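PDB 3SC4: short chain dehydrogenase (A0QTM2 homolog) from Mycobacterium thermoresistibile, which probably catalyses an NAD(P)-dependent oxidation or reduction of a substrate that is not specified. Local coordinates for residues A30-K41 and A63-D73; G17-K27 and L49-I60. All coordinates share one frame; numbering follows the deposited sequence. Where two conformers were deposited one is given.

Contact 1: A30-K41 and A63-D73; sequences AADGANVALVAK and AGGQALPIVGD
V36, L38 and A40 each give and take one backbone hydrogen bond with the strand 66-71 and G72 just after it, pairing strands 35-40 and 66-71 in parallel. Together with Q66 N to A34 O, this makes a seven-bond ladder running from A34 to G72. The last rung is the shortest, G72 N to A40 O at 2.6 Å. On one face, I70 CG1 stands beside its backbone N (chi1 -56°) and I70 CD1 lies 4.1 Å from A37 CB. V39 CG2 touches G72 O at 3.6 Å. On the other face, L38 has CG between its backbone N and carbonyl carbon (chi1 54°), and L38 CD2 leans over P69 CA at 3.8 Å. N35 OD1 lies 3.5 Å from Q66 CB, while N35 ND2 bonds T11 OG1. K41 CD lies 3.5 Å from D73 OD2; K41 NZ and D73 OD2 are too far apart for a salt bridge, and D73 OD1 accepts R75 N. The pairing closes a beta-alpha-beta unit of the Rossmann-type sheet, with 66-71 its outermost strand in this chain. The connecting helix 53-63 covers the L38 and P69 face and helix 77-91 the A37 and I70 face; strand 11-15 bonds N35, A37 and V39 on the far side of strand 35-40.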
ATOM      1  N   ALA B  30      19.571 -16.945 -16.681  1.00 29.74           N
ATOM      2  CA  ALA B  30      19.665 -18.029 -17.650  1.00 30.62           C
ATOM      3  C   ALA B  30      21.104 -18.316 -18.060  1.00 31.37           C
ATOM      4  O   ALA B  30      21.445 -19.455 -18.283  1.00 32.58           O
ATOM      5  CB  ALA B  30      18.821 -17.715 -18.893  1.00 29.91           C
ATOM      6  N   ALA B  31      21.948 -17.288 -18.150  1.00 31.49           N
ATOM      7  CA  ALA B  31      23.314 -17.444 -18.684  1.00 32.28           C
ATOM      8  C   ALA B  31      24.192 -18.343 -17.823  1.00 33.64           C
ATOM      9  O   ALA B  31      25.174 -18.890 -18.317  1.00 35.01           O
ATOM     10  CB  ALA B  31      23.986 -16.085 -18.865  1.00 31.83           C
ATOM     11  N   ASP B  32      23.835 -18.487 -16.540  1.00 33.19           N
ATOM     12  CA  ASP B  32      24.489 -19.427 -15.641  1.00 33.82           C
ATOM     13  C   ASP B  32      23.962 -20.864 -15.814  1.00 34.92           C
ATOM     14  O   ASP B  32      24.421 -21.784 -15.139  1.00 36.01           O
ATOM     15  CB  ASP B  32      24.270 -18.987 -14.182  1.00 33.36           C
ATOM     16  CG  ASP B  32      25.264 -17.914 -13.706  1.00 32.71           C
ATOM     17  OD1 ASP B  32      25.960 -17.311 -14.550  1.00 32.01           O
ATOM     18  OD2 ASP B  32      25.329 -17.687 -12.468  1.00 28.30           O
ATOM     19  N   GLY B  33      22.993 -21.077 -16.694  1.00 34.94           N
ATOM     20  CA  GLY B  33      22.390 -22.411 -16.853  1.00 35.96           C
ATOM     21  C   GLY B  33      21.229 -22.670 -15.905  1.00 35.70           C
ATOM     22  O   GLY B  33      21.035 -23.798 -15.427  1.00 36.80           O
ATOM     23  N   ALA B  34      20.457 -21.612 -15.637  1.00 34.01           N
ATOM     24  CA  ALA B  34      19.327 -21.668 -14.709  1.00 33.24           C
ATOM     25  C   ALA B  34      18.054 -21.976 -15.479  1.00 32.62           C
ATOM     26  O   ALA B  34      18.002 -21.808 -16.696  1.00 32.31           O
ATOM     27  CB  ALA B  34      19.177 -20.324 -13.972  1.00 31.89           C
ATOM     28  N   ASN B  35      17.040 -22.433 -14.753  1.00 32.17           N
ATOM     29  CA  ASN B  35      15.683 -22.526 -15.282  1.00 31.97           C
ATOM     30  C   ASN B  35      14.912 -21.234 -14.949  1.00 30.32           C
ATOM     31  O   ASN B  35      15.113 -20.645 -13.885  1.00 29.34           O
ATOM     32  CB  ASN B  35      14.966 -23.746 -14.714  1.00 32.74           C
ATOM     33  CG  ASN B  35      15.841 -25.006 -14.741  1.00 34.64           C
ATOM     34  OD1 ASN B  35      16.561 -25.275 -15.711  1.00 33.14           O
ATOM     35  ND2 ASN B  35      15.797 -25.766 -13.650  1.00 33.99           N
ATOM     36  N   VAL B  36      14.067 -20.789 -15.879  1.00 29.50           N
ATOM     37  CA  VAL B  36      13.266 -19.602 -15.693  1.00 27.89           C
ATOM     38  C   VAL B  36      11.849 -19.825 -16.197  1.00 28.00           C
ATOM     39  O   VAL B  36      11.638 -20.041 -17.370  1.00 28.83           O
ATOM     40  CB  VAL B  36      13.847 -18.422 -16.474  1.00 27.50           C
ATOM     41  CG1 VAL B  36      12.920 -17.194 -16.347  1.00 26.01           C
ATOM     42  CG2 VAL B  36      15.251 -18.097 -15.990  1.00 26.42           C
ATOM     43  N   ALA B  37      10.876 -19.783 -15.304  1.00 27.79           N
ATOM     44  CA  ALA B  37       9.466 -19.768 -15.690  1.00 27.60           C
ATOM     45  C   ALA B  37       9.028 -18.320 -15.695  1.00 26.43           C
ATOM     46  O   ALA B  37       9.368 -17.568 -14.782  1.00 25.59           O
ATOM     47  CB  ALA B  37       8.615 -20.580 -14.711  1.00 28.00           C
ATOM     48  N   LEU B  38       8.316 -17.920 -16.744  1.00 26.81           N
ATOM     49  CA  LEU B  38       7.878 -16.540 -16.898  1.00 25.87           C
ATOM     50  C   LEU B  38       6.393 -16.565 -17.174  1.00 26.43           C
ATOM     51  O   LEU B  38       5.916 -17.364 -17.988  1.00 26.78           O
ATOM     52  CB  LEU B  38       8.656 -15.803 -17.999  1.00 25.68           C
ATOM     53  CG  LEU B  38       8.783 -16.340 -19.441  1.00 25.87           C
ATOM     54  CD1 LEU B  38       9.377 -15.280 -20.340  1.00 25.56           C
ATOM     55  CD2 LEU B  38       9.636 -17.552 -19.524  1.00 25.72           C
ATOM     56  N   VAL B  39       5.658 -15.726 -16.454  1.00 26.43           N
ATOM     57  CA  VAL B  39       4.209 -15.690 -16.579  1.00 27.53           C
ATOM     58  C   VAL B  39       3.755 -14.315 -17.109  1.00 27.47           C
ATOM     59  O   VAL B  39       4.191 -13.283 -16.588  1.00 28.08           O
ATOM     60  CB  VAL B  39       3.540 -16.047 -15.233  1.00 27.16           C
ATOM     61  CG1 VAL B  39       3.785 -14.953 -14.199  1.00 26.27           C
ATOM     62  CG2 VAL B  39       2.062 -16.285 -15.417  1.00 26.74           C
ATOM     63  N   ALA B  40       2.919 -14.305 -18.149  1.00 28.20           N
ATOM     64  CA  ALA B  40       2.263 -13.074 -18.645  1.00 28.56           C
ATOM     65  C   ALA B  40       0.786 -13.315 -18.990  1.00 30.20           C
ATOM     66  O   ALA B  40       0.351 -14.457 -19.149  1.00 31.20           O
ATOM     67  CB  ALA B  40       2.994 -12.512 -19.846  1.00 27.73           C
ATOM     68  N   LYS B  41       0.030 -12.230 -19.101  1.00 31.37           N
ATOM     69  CA  LYS B  41      -1.402 -12.295 -19.292  1.00 33.35           C
ATOM     70  C   LYS B  41      -1.775 -12.880 -20.643  1.00 35.01           C
ATOM     71  O   LYS B  41      -2.707 -13.681 -20.732  1.00 35.70           O
ATOM     72  CB  LYS B  41      -2.038 -10.907 -19.141  1.00 33.66           C
ATOM     73  CG  LYS B  41      -3.550 -10.853 -19.569  1.00 37.52           C
ATOM     74  CD  LYS B  41      -4.386  -9.860 -18.729  1.00 40.24           C
ATOM     75  CE  LYS B  41      -5.575  -9.223 -19.521  1.00 43.28           C
ATOM     76  NZ  LYS B  41      -6.719 -10.131 -19.818  1.00 44.32           N
ATOM     77  N   ALA B  63      20.605 -17.951 -24.329  1.00 40.15           N
ATOM     78  CA  ALA B  63      21.524 -17.456 -23.304  1.00 38.91           C
ATOM     79  C   ALA B  63      22.153 -18.599 -22.511  1.00 39.30           C
ATOM     80  O   ALA B  63      23.215 -18.420 -21.901  1.00 38.79           O
ATOM     81  CB  ALA B  63      20.804 -16.494 -22.372  1.00 37.40           C
ATOM     82  N   GLY B  64      21.489 -19.759 -22.504  1.00 39.93           N
ATOM     83  CA  GLY B  64      22.022 -20.986 -21.868  1.00 40.91           C
ATOM     84  C   GLY B  64      21.128 -21.656 -20.837  1.00 40.82           C
ATOM     85  O   GLY B  64      21.529 -22.622 -20.187  1.00 41.52           O
ATOM     86  N   GLY B  65      19.912 -21.147 -20.675  1.00 39.98           N
ATOM     87  CA  GLY B  65      19.001 -21.652 -19.654  1.00 39.26           C
ATOM     88  C   GLY B  65      17.877 -22.440 -20.269  1.00 39.59           C
ATOM     89  O   GLY B  65      17.836 -22.657 -21.487  1.00 39.91           O
ATOM     90  N   GLN B  66      16.965 -22.871 -19.406  1.00 39.47           N
ATOM     91  CA  GLN B  66      15.755 -23.572 -19.822  1.00 40.14           C
ATOM     92  C   GLN B  66      14.585 -22.625 -19.520  1.00 37.94           C
ATOM     93  O   GLN B  66      14.563 -21.967 -18.478  1.00 37.15           O
ATOM     94  CB  GLN B  66      15.643 -24.918 -19.087  1.00 41.75           C
ATOM     95  CG  GLN B  66      16.018 -26.181 -19.903  1.00 46.76           C
ATOM     96  CD  GLN B  66      17.346 -26.077 -20.720  1.00 52.51           C
ATOM     97  OE1 GLN B  66      18.457 -26.020 -20.153  1.00 54.28           O
ATOM     98  NE2 GLN B  66      17.219 -26.086 -22.062  1.00 53.57           N
ATOM     99  N   ALA B  67      13.638 -22.527 -20.448  1.00 36.89           N
ATOM    100  CA  ALA B  67      12.543 -21.572 -20.337  1.00 35.19           C
ATOM    101  C   ALA B  67      11.201 -22.274 -20.276  1.00 35.06           C
ATOM    102  O   ALA B  67      10.991 -23.287 -20.927  1.00 36.08           O
ATOM    103  CB  ALA B  67      12.561 -20.584 -21.495  1.00 34.57           C
ATOM    104  N   LEU B  68      10.294 -21.718 -19.479  1.00 33.67           N
ATOM    105  CA  LEU B  68       8.933 -22.220 -19.380  1.00 33.42           C
ATOM    106  C   LEU B  68       7.995 -21.017 -19.457  1.00 31.84           C
ATOM    107  O   LEU B  68       7.642 -20.433 -18.439  1.00 30.90           O
ATOM    108  CB  LEU B  68       8.736 -23.004 -18.080  1.00 33.37           C
ATOM    109  CG  LEU B  68       7.363 -23.662 -17.955  1.00 33.65           C
ATOM    110  CD1 LEU B  68       7.178 -24.766 -19.004  1.00 34.07           C
ATOM    111  CD2 LEU B  68       7.167 -24.195 -16.537  1.00 31.89           C
ATOM    112  N   PRO B  69       7.613 -20.624 -20.674  1.00 31.15           N
ATOM    113  CA  PRO B  69       6.661 -19.535 -20.787  1.00 30.01           C
ATOM    114  C   PRO B  69       5.296 -20.031 -20.398  1.00 29.98           C
ATOM    115  O   PRO B  69       4.904 -21.093 -20.829  1.00 31.31           O
ATOM    116  CB  PRO B  69       6.692 -19.202 -22.276  1.00 30.91           C
ATOM    117  CG  PRO B  69       7.033 -20.529 -22.947  1.00 31.90           C
ATOM    118  CD  PRO B  69       7.953 -21.219 -21.980  1.00 32.10           C
ATOM    119  N   ILE B  70       4.589 -19.269 -19.577  1.00 28.92           N
ATOM    120  CA  ILE B  70       3.265 -19.645 -19.078  1.00 28.57           C
ATOM    121  C   ILE B  70       2.322 -18.461 -19.322  1.00 28.11           C
ATOM    122  O   ILE B  70       2.632 -17.319 -18.965  1.00 25.80           O
ATOM    123  CB  ILE B  70       3.326 -19.936 -17.565  1.00 27.84           C
ATOM    124  CG1 ILE B  70       4.378 -21.014 -17.300  1.00 28.46           C
ATOM    125  CG2 ILE B  70       1.957 -20.339 -17.023  1.00 27.19           C
ATOM    126  CD1 ILE B  70       4.736 -21.219 -15.867  1.00 28.11           C
ATOM    127  N   VAL B  71       1.187 -18.738 -19.949  1.00 29.37           N
ATOM    128  CA  VAL B  71       0.117 -17.763 -20.034  1.00 29.66           C
ATOM    129  C   VAL B  71      -0.678 -17.739 -18.730  1.00 29.97           C
ATOM    130  O   VAL B  71      -1.214 -18.765 -18.303  1.00 30.65           O
ATOM    131  CB  VAL B  71      -0.832 -18.074 -21.174  1.00 31.06           C
ATOM    132  CG1 VAL B  71      -2.151 -17.276 -21.012  1.00 30.55           C
ATOM    133  CG2 VAL B  71      -0.136 -17.778 -22.498  1.00 30.61           C
ATOM    134  N   GLY B  72      -0.739 -16.565 -18.095  1.00 29.18           N
ATOM    135  CA  GLY B  72      -1.564 -16.393 -16.905  1.00 28.99           C
ATOM    136  C   GLY B  72      -1.698 -14.961 -16.438  1.00 27.77           C
ATOM    137  O   GLY B  72      -0.743 -14.247 -16.354  1.00 26.31           O
ATOM    138  N   ASP B  73      -2.914 -14.572 -16.109  1.00 29.19           N
ATOM    139  CA  ASP B  73      -3.214 -13.247 -15.575  1.00 28.95           C
ATOM    140  C   ASP B  73      -2.855 -13.195 -14.080  1.00 28.28           C
ATOM    141  O   ASP B  73      -3.504 -13.837 -13.241  1.00 28.49           O
ATOM    142  CB  ASP B  73      -4.707 -12.928 -15.806  1.00 29.39           C
ATOM    143  CG  ASP B  73      -5.051 -11.468 -15.524  1.00 29.29           C
ATOM    144  OD1 ASP B  73      -4.208 -10.768 -14.926  1.00 28.47           O
ATOM    145  OD2 ASP B  73      -6.164 -11.028 -15.887  1.00 30.19           O
TER

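Contact 2: G17-K27 and L49-I60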
ATOM      1  N   GLY B  17       8.728 -10.594 -17.548  0.50 23.27           N
ATOM      2  CA  GLY B  17       9.848 -11.324 -18.037  0.50 24.30           C
ATOM      3  C   GLY B  17       9.951 -11.266 -19.531  1.00 25.03           C
ATOM      4  O   GLY B  17      10.986 -11.620 -20.071  1.00 26.14           O
ATOM      5  N   SER B  18       8.916 -10.776 -20.203  1.00 25.90           N
ATOM      6  CA  SER B  18       8.825 -10.872 -21.657  1.00 26.74           C
ATOM      7  C   SER B  18       9.567  -9.796 -22.448  1.00 25.96           C
ATOM      8  O   SER B  18       9.703  -9.909 -23.656  1.00 27.25           O
ATOM      9  CB  SER B  18       7.351 -10.918 -22.059  1.00 27.40           C
ATOM     10  OG  SER B  18       6.883  -9.656 -22.468  1.00 29.36           O
ATOM     11  N   ARG B  19      10.024  -8.746 -21.782  1.00 25.10           N
ATOM     12  CA  ARG B  19      10.729  -7.648 -22.456  1.00 24.87           C
ATOM     13  C   ARG B  19      11.511  -6.783 -21.448  1.00 23.62           C
ATOM     14  O   ARG B  19      11.422  -6.968 -20.236  1.00 21.95           O
ATOM     15  CB  ARG B  19       9.752  -6.788 -23.267  1.00 25.26           C
ATOM     16  CG  ARG B  19       8.748  -5.926 -22.450  1.00 26.79           C
ATOM     17  CD  ARG B  19       7.751  -5.095 -23.333  1.00 30.08           C
ATOM     18  NE  ARG B  19       6.383  -5.655 -23.321  1.00 34.98           N
ATOM     19  CZ  ARG B  19       5.946  -6.661 -24.092  1.00 37.44           C
ATOM     20  NH1 ARG B  19       6.729  -7.242 -24.979  1.00 40.29           N
ATOM     21  NH2 ARG B  19       4.707  -7.095 -23.997  1.00 38.08           N
ATOM     22  N   GLY B  20      12.310  -5.870 -21.968  1.00 23.04           N
ATOM     23  CA  GLY B  20      12.947  -4.866 -21.130  1.00 22.34           C
ATOM     24  C   GLY B  20      13.682  -5.413 -19.933  1.00 21.28           C
ATOM     25  O   GLY B  20      14.483  -6.335 -20.074  1.00 21.87           O
ATOM     26  N   ILE B  21      13.383  -4.841 -18.763  1.00 19.98           N
ATOM     27  CA  ILE B  21      14.074  -5.121 -17.494  1.00 19.05           C
ATOM     28  C   ILE B  21      13.923  -6.579 -17.064  1.00 18.32           C
ATOM     29  O   ILE B  21      14.891  -7.216 -16.656  1.00 18.25           O
ATOM     30  CB  ILE B  21      13.546  -4.176 -16.368  1.00 18.65           C
ATOM     31  CG1 ILE B  21      13.912  -2.716 -16.689  1.00 20.46           C
ATOM     32  CG2 ILE B  21      14.098  -4.559 -15.007  1.00 18.93           C
ATOM     33  CD1 ILE B  21      13.257  -1.680 -15.772  1.00 21.47           C
ATOM     34  N   GLY B  22      12.707  -7.097 -17.133  1.00 17.65           N
ATOM     35  CA  GLY B  22      12.449  -8.496 -16.786  1.00 18.22           C
ATOM     36  C   GLY B  22      13.189  -9.469 -17.689  1.00 19.38           C
ATOM     37  O   GLY B  22      13.840 -10.407 -17.235  1.00 19.10           O
ATOM     38  N   LEU B  23      13.094  -9.237 -18.986  1.00 20.26           N
ATOM     39  CA  LEU B  23      13.869 -10.024 -19.902  1.00 21.88           C
ATOM     40  C   LEU B  23      15.350  -9.957 -19.540  1.00 21.76           C
ATOM     41  O   LEU B  23      15.979 -10.987 -19.429  1.00 23.08           O
ATOM     42  CB  LEU B  23      13.612  -9.595 -21.334  1.00 21.95           C
ATOM     43  CG  LEU B  23      14.251 -10.472 -22.410  1.00 23.97           C
ATOM     44  CD1 LEU B  23      13.776 -11.928 -22.342  1.00 21.34           C
ATOM     45  CD2 LEU B  23      13.957  -9.786 -23.794  1.00 23.20           C
ATOM     46  N   ALA B  24      15.902  -8.784 -19.283  1.00 21.13           N
ATOM     47  CA  ALA B  24      17.359  -8.722 -19.010  1.00 21.13           C
ATOM     48  C   ALA B  24      17.739  -9.503 -17.759  1.00 21.30           C
ATOM     49  O   ALA B  24      18.817 -10.069 -17.694  1.00 22.68           O
ATOM     50  CB  ALA B  24      17.867  -7.282 -18.923  1.00 19.73           C
ATOM     51  N   ILE B  25      16.865  -9.525 -16.759  1.00 21.21           N
ATOM     52  CA  ILE B  25      17.126 -10.279 -15.527  1.00 21.26           C
ATOM     53  C   ILE B  25      17.058 -11.763 -15.832  1.00 22.52           C
ATOM     54  O   ILE B  25      17.970 -12.511 -15.484  1.00 23.13           O
ATOM     55  CB  ILE B  25      16.147  -9.911 -14.390  1.00 20.35           C
ATOM     56  CG1 ILE B  25      16.490  -8.516 -13.862  1.00 19.99           C
ATOM     57  CG2 ILE B  25      16.218 -10.908 -13.220  1.00 18.72           C
ATOM     58  CD1 ILE B  25      15.360  -7.816 -13.148  1.00 17.94           C
ATOM     59  N   ALA B  26      15.979 -12.170 -16.484  1.00 22.98           N
ATOM     60  CA  ALA B  26      15.816 -13.536 -16.948  1.00 24.30           C
ATOM     61  C   ALA B  26      17.042 -13.998 -17.740  1.00 25.74           C
ATOM     62  O   ALA B  26      17.601 -15.051 -17.459  1.00 26.56           O
ATOM     63  CB  ALA B  26      14.562 -13.648 -17.789  1.00 24.04           C
ATOM     64  N   LYS B  27      17.481 -13.202 -18.700  1.00 26.11           N
ATOM     65  CA  LYS B  27      18.649 -13.576 -19.505  1.00 27.87           C
ATOM     66  C   LYS B  27      19.908 -13.751 -18.656  1.00 28.42           C
ATOM     67  O   LYS B  27      20.635 -14.732 -18.800  1.00 29.35           O
ATOM     68  CB  LYS B  27      18.873 -12.574 -20.655  1.00 28.28           C
ATOM     69  CG  LYS B  27      17.995 -12.894 -21.902  1.00 29.88           C
ATOM     70  CD  LYS B  27      17.708 -11.699 -22.802  1.00 31.55           C
ATOM     71  CE  LYS B  27      18.793 -11.437 -23.857  1.00 33.19           C
ATOM     72  NZ  LYS B  27      18.466 -10.167 -24.597  1.00 32.09           N
ATOM     73  N   LEU B  49       4.871  -2.718 -28.416  1.00 28.76           N
ATOM     74  CA  LEU B  49       5.814  -3.300 -27.461  1.00 28.22           C
ATOM     75  C   LEU B  49       6.450  -4.610 -27.985  1.00 28.36           C
ATOM     76  O   LEU B  49       5.735  -5.553 -28.339  1.00 29.06           O
ATOM     77  CB  LEU B  49       5.070  -3.600 -26.158  1.00 27.78           C
ATOM     78  CG  LEU B  49       4.225  -2.443 -25.622  1.00 28.00           C
ATOM     79  CD1 LEU B  49       3.590  -2.873 -24.338  1.00 26.38           C
ATOM     80  CD2 LEU B  49       5.066  -1.150 -25.431  1.00 28.10           C
ATOM     81  N   PRO B  50       7.788  -4.693 -28.013  1.00 28.06           N
ATOM     82  CA  PRO B  50       8.415  -5.890 -28.578  1.00 28.65           C
ATOM     83  C   PRO B  50       8.235  -7.080 -27.670  1.00 28.72           C
ATOM     84  O   PRO B  50       8.044  -6.894 -26.481  1.00 27.74           O
ATOM     85  CB  PRO B  50       9.895  -5.530 -28.586  1.00 28.27           C
ATOM     86  CG  PRO B  50      10.046  -4.642 -27.428  1.00 27.54           C
ATOM     87  CD  PRO B  50       8.787  -3.818 -27.379  1.00 27.60           C
ATOM     88  N   GLY B  51       8.307  -8.280 -28.229  1.00 29.55           N
ATOM     89  CA  GLY B  51       8.398  -9.496 -27.454  1.00 29.60           C
ATOM     90  C   GLY B  51       7.079 -10.114 -27.051  1.00 30.08           C
ATOM     91  O   GLY B  51       6.058  -9.451 -27.020  1.00 29.87           O
ATOM     92  N   THR B  52       7.128 -11.421 -26.801  1.00 30.97           N
ATOM     93  CA  THR B  52       6.080 -12.177 -26.109  1.00 30.90           C
ATOM     94  C   THR B  52       6.812 -13.142 -25.178  1.00 30.60           C
ATOM     95  O   THR B  52       8.038 -13.271 -25.269  1.00 30.73           O
ATOM     96  CB  THR B  52       5.249 -13.007 -27.092  1.00 32.24           C
ATOM     97  OG1 THR B  52       6.041 -14.092 -27.604  1.00 33.39           O
ATOM     98  CG2 THR B  52       4.745 -12.135 -28.236  1.00 32.78           C
ATOM     99  N   ILE B  53       6.089 -13.834 -24.305  1.00 30.46           N
ATOM    100  CA  ILE B  53       6.718 -14.892 -23.494  1.00 30.73           C
ATOM    101  C   ILE B  53       7.459 -15.931 -24.353  1.00 31.92           C
ATOM    102  O   ILE B  53       8.513 -16.405 -23.954  1.00 32.63           O
ATOM    103  CB  ILE B  53       5.735 -15.609 -22.548  1.00 30.91           C
ATOM    104  CG1 ILE B  53       4.489 -16.110 -23.300  1.00 32.90           C
ATOM    105  CG2 ILE B  53       5.323 -14.707 -21.421  1.00 28.68           C
ATOM    106  CD1 ILE B  53       3.474 -16.836 -22.397  1.00 33.08           C
ATOM    107  N   TYR B  54       6.956 -16.240 -25.541  1.00 32.77           N
ATOM    108  CA  TYR B  54       7.618 -17.221 -26.414  1.00 34.44           C
ATOM    109  C   TYR B  54       8.957 -16.725 -26.956  1.00 34.02           C
ATOM    110  O   TYR B  54       9.951 -17.452 -26.896  1.00 33.95           O
ATOM    111  CB  TYR B  54       6.667 -17.706 -27.539  1.00 35.87           C
ATOM    112  CG  TYR B  54       5.429 -18.338 -26.930  1.00 38.32           C
ATOM    113  CD1 TYR B  54       5.539 -19.439 -26.082  1.00 39.10           C
ATOM    114  CD2 TYR B  54       4.157 -17.790 -27.131  1.00 40.24           C
ATOM    115  CE1 TYR B  54       4.424 -20.000 -25.489  1.00 41.49           C
ATOM    116  CE2 TYR B  54       3.025 -18.344 -26.526  1.00 40.63           C
ATOM    117  CZ  TYR B  54       3.164 -19.451 -25.708  1.00 42.15           C
ATOM    118  OH  TYR B  54       2.051 -20.015 -25.097  1.00 43.77           O
ATOM    119  N   THR B  55       9.004 -15.490 -27.455  1.00 33.37           N
ATOM    120  CA  THR B  55      10.282 -14.934 -27.908  1.00 33.39           C
ATOM    121  C   THR B  55      11.209 -14.708 -26.725  1.00 32.35           C
ATOM    122  O   THR B  55      12.425 -14.856 -26.861  1.00 33.82           O
ATOM    123  CB  THR B  55      10.152 -13.614 -28.715  1.00 33.46           C
ATOM    124  OG1 THR B  55       9.827 -12.516 -27.835  1.00 32.90           O
ATOM    125  CG2 THR B  55       9.097 -13.763 -29.849  1.00 34.43           C
ATOM    126  N   ALA B  56      10.657 -14.361 -25.566  1.00 30.95           N
ATOM    127  CA  ALA B  56      11.456 -14.317 -24.329  1.00 29.78           C
ATOM    128  C   ALA B  56      12.063 -15.683 -24.063  1.00 29.79           C
ATOM    129  O   ALA B  56      13.241 -15.796 -23.737  1.00 28.50           O
ATOM    130  CB  ALA B  56      10.600 -13.870 -23.127  1.00 28.91           C
ATOM    131  N   ALA B  57      11.251 -16.724 -24.234  1.00 30.65           N
ATOM    132  CA  ALA B  57      11.725 -18.084 -23.985  1.00 31.80           C
ATOM    133  C   ALA B  57      12.897 -18.413 -24.896  1.00 32.79           C
ATOM    134  O   ALA B  57      13.919 -18.893 -24.410  1.00 33.23           O
ATOM    135  CB  ALA B  57      10.613 -19.101 -24.109  1.00 32.09           C
ATOM    136  N   LYS B  58      12.803 -18.092 -26.187  1.00 33.85           N
ATOM    137  CA  LYS B  58      13.925 -18.401 -27.090  1.00 35.50           C
ATOM    138  C   LYS B  58      15.179 -17.699 -26.565  1.00 35.28           C
ATOM    139  O   LYS B  58      16.225 -18.328 -26.407  1.00 36.07           O
ATOM    140  CB  LYS B  58      13.647 -18.064 -28.574  1.00 35.81           C
ATOM    141  N   GLU B  59      15.069 -16.418 -26.245  1.00 35.00           N
ATOM    142  CA  GLU B  59      16.253 -15.673 -25.786  1.00 35.40           C
ATOM    143  C   GLU B  59      16.837 -16.297 -24.510  1.00 35.80           C
ATOM    144  O   GLU B  59      18.066 -16.415 -24.386  1.00 36.40           O
ATOM    145  CB  GLU B  59      15.961 -14.171 -25.603  1.00 34.20           C
ATOM    146  CG  GLU B  59      15.746 -13.393 -26.920  1.00 34.77           C
ATOM    147  CD  GLU B  59      15.720 -11.864 -26.720  1.00 35.46           C
ATOM    148  OE1 GLU B  59      14.704 -11.216 -27.068  1.00 35.37           O
ATOM    149  OE2 GLU B  59      16.710 -11.310 -26.202  1.00 34.77           O
ATOM    150  N   ILE B  60      15.970 -16.729 -23.593  1.00 35.64           N
ATOM    151  CA  ILE B  60      16.437 -17.426 -22.387  1.00 36.19           C
ATOM    152  C   ILE B  60      17.264 -18.668 -22.750  1.00 37.82           C
ATOM    153  O   ILE B  60      18.305 -18.922 -22.149  1.00 37.56           O
ATOM    154  CB  ILE B  60      15.248 -17.824 -21.466  1.00 35.90           C
ATOM    155  CG1 ILE B  60      14.693 -16.580 -20.761  1.00 34.96           C
ATOM    156  CG2 ILE B  60      15.653 -18.897 -20.435  1.00 35.27           C
ATOM    157  CD1 ILE B  60      13.234 -16.708 -20.347  1.00 34.28           C
TER
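Helix-to-helix packing on one face of the Rossmann sheet joins helix 20-30 to helix 53-63, extended at the N-terminal ends by a loop-to-loop contact. The axes of 20-27 and 53-60 approach to 9.8 Å and cross at -31°, with the small side chains of A26 and A56 turned toward the partner helix. L23 fits against A56: with CG anti to the backbone N (chi1 -173°), L23 CD1 comes 3.8 Å from A56 CB, which also rests on S18 CA. One turn on, A26 CB meets I60 CG1 at 4.2 Å, and I60 itself lies on V36 and L38 of the sheet. E59 crosses L23 at about a right angle, E59 OE1 3.6 Å from L23 CD2, and its other oxygen, OE2, takes K27 NZ in a 2.6 Å salt bridge, the lysine chain bending at chi3 to get there. S18 to G22, SRGIG, belong to the glycine-rich motif of the short-chain dehydrogenases, a loop running into the start of helix 20-30, which in relatives receives the nucleotide cofactor; a glycerol beside S18 probably comes from the crystallisation liquor. R19 turns from this loop toward 49-51. Its guanidinium is less surely placed, but one face appears to lie over L49 CB. Helix 53-63 starts with a capping box: T52 OG1 accepts T55 N at 3.3 Å, and T55 OG1 accepts T52 N at 3.1 Å. Before it, L49 and P50 pack against helix 203-209.

Overall arrangement
From the N terminus the chain leaves strand 11-15 through the glycine-rich loop into helix 20-30, turns into strand 35-40, passes through the loop before helix 53-63, and returns along that helix to strand 66-71. Contact 2 closes the loop from 17-27 to 49-60; contact 1 closes that from 30-41 to 63-73. Their segments alternate, so the two closures cross. Contact 1 pairs the strands of the beta-alpha-beta unit, and contact 2 sets its crossover helix beside the preceding helix. They meet where L38 CD1 packs on A56 CB and A40 CB on I53 CG2; G65 N probably bonds I60 O.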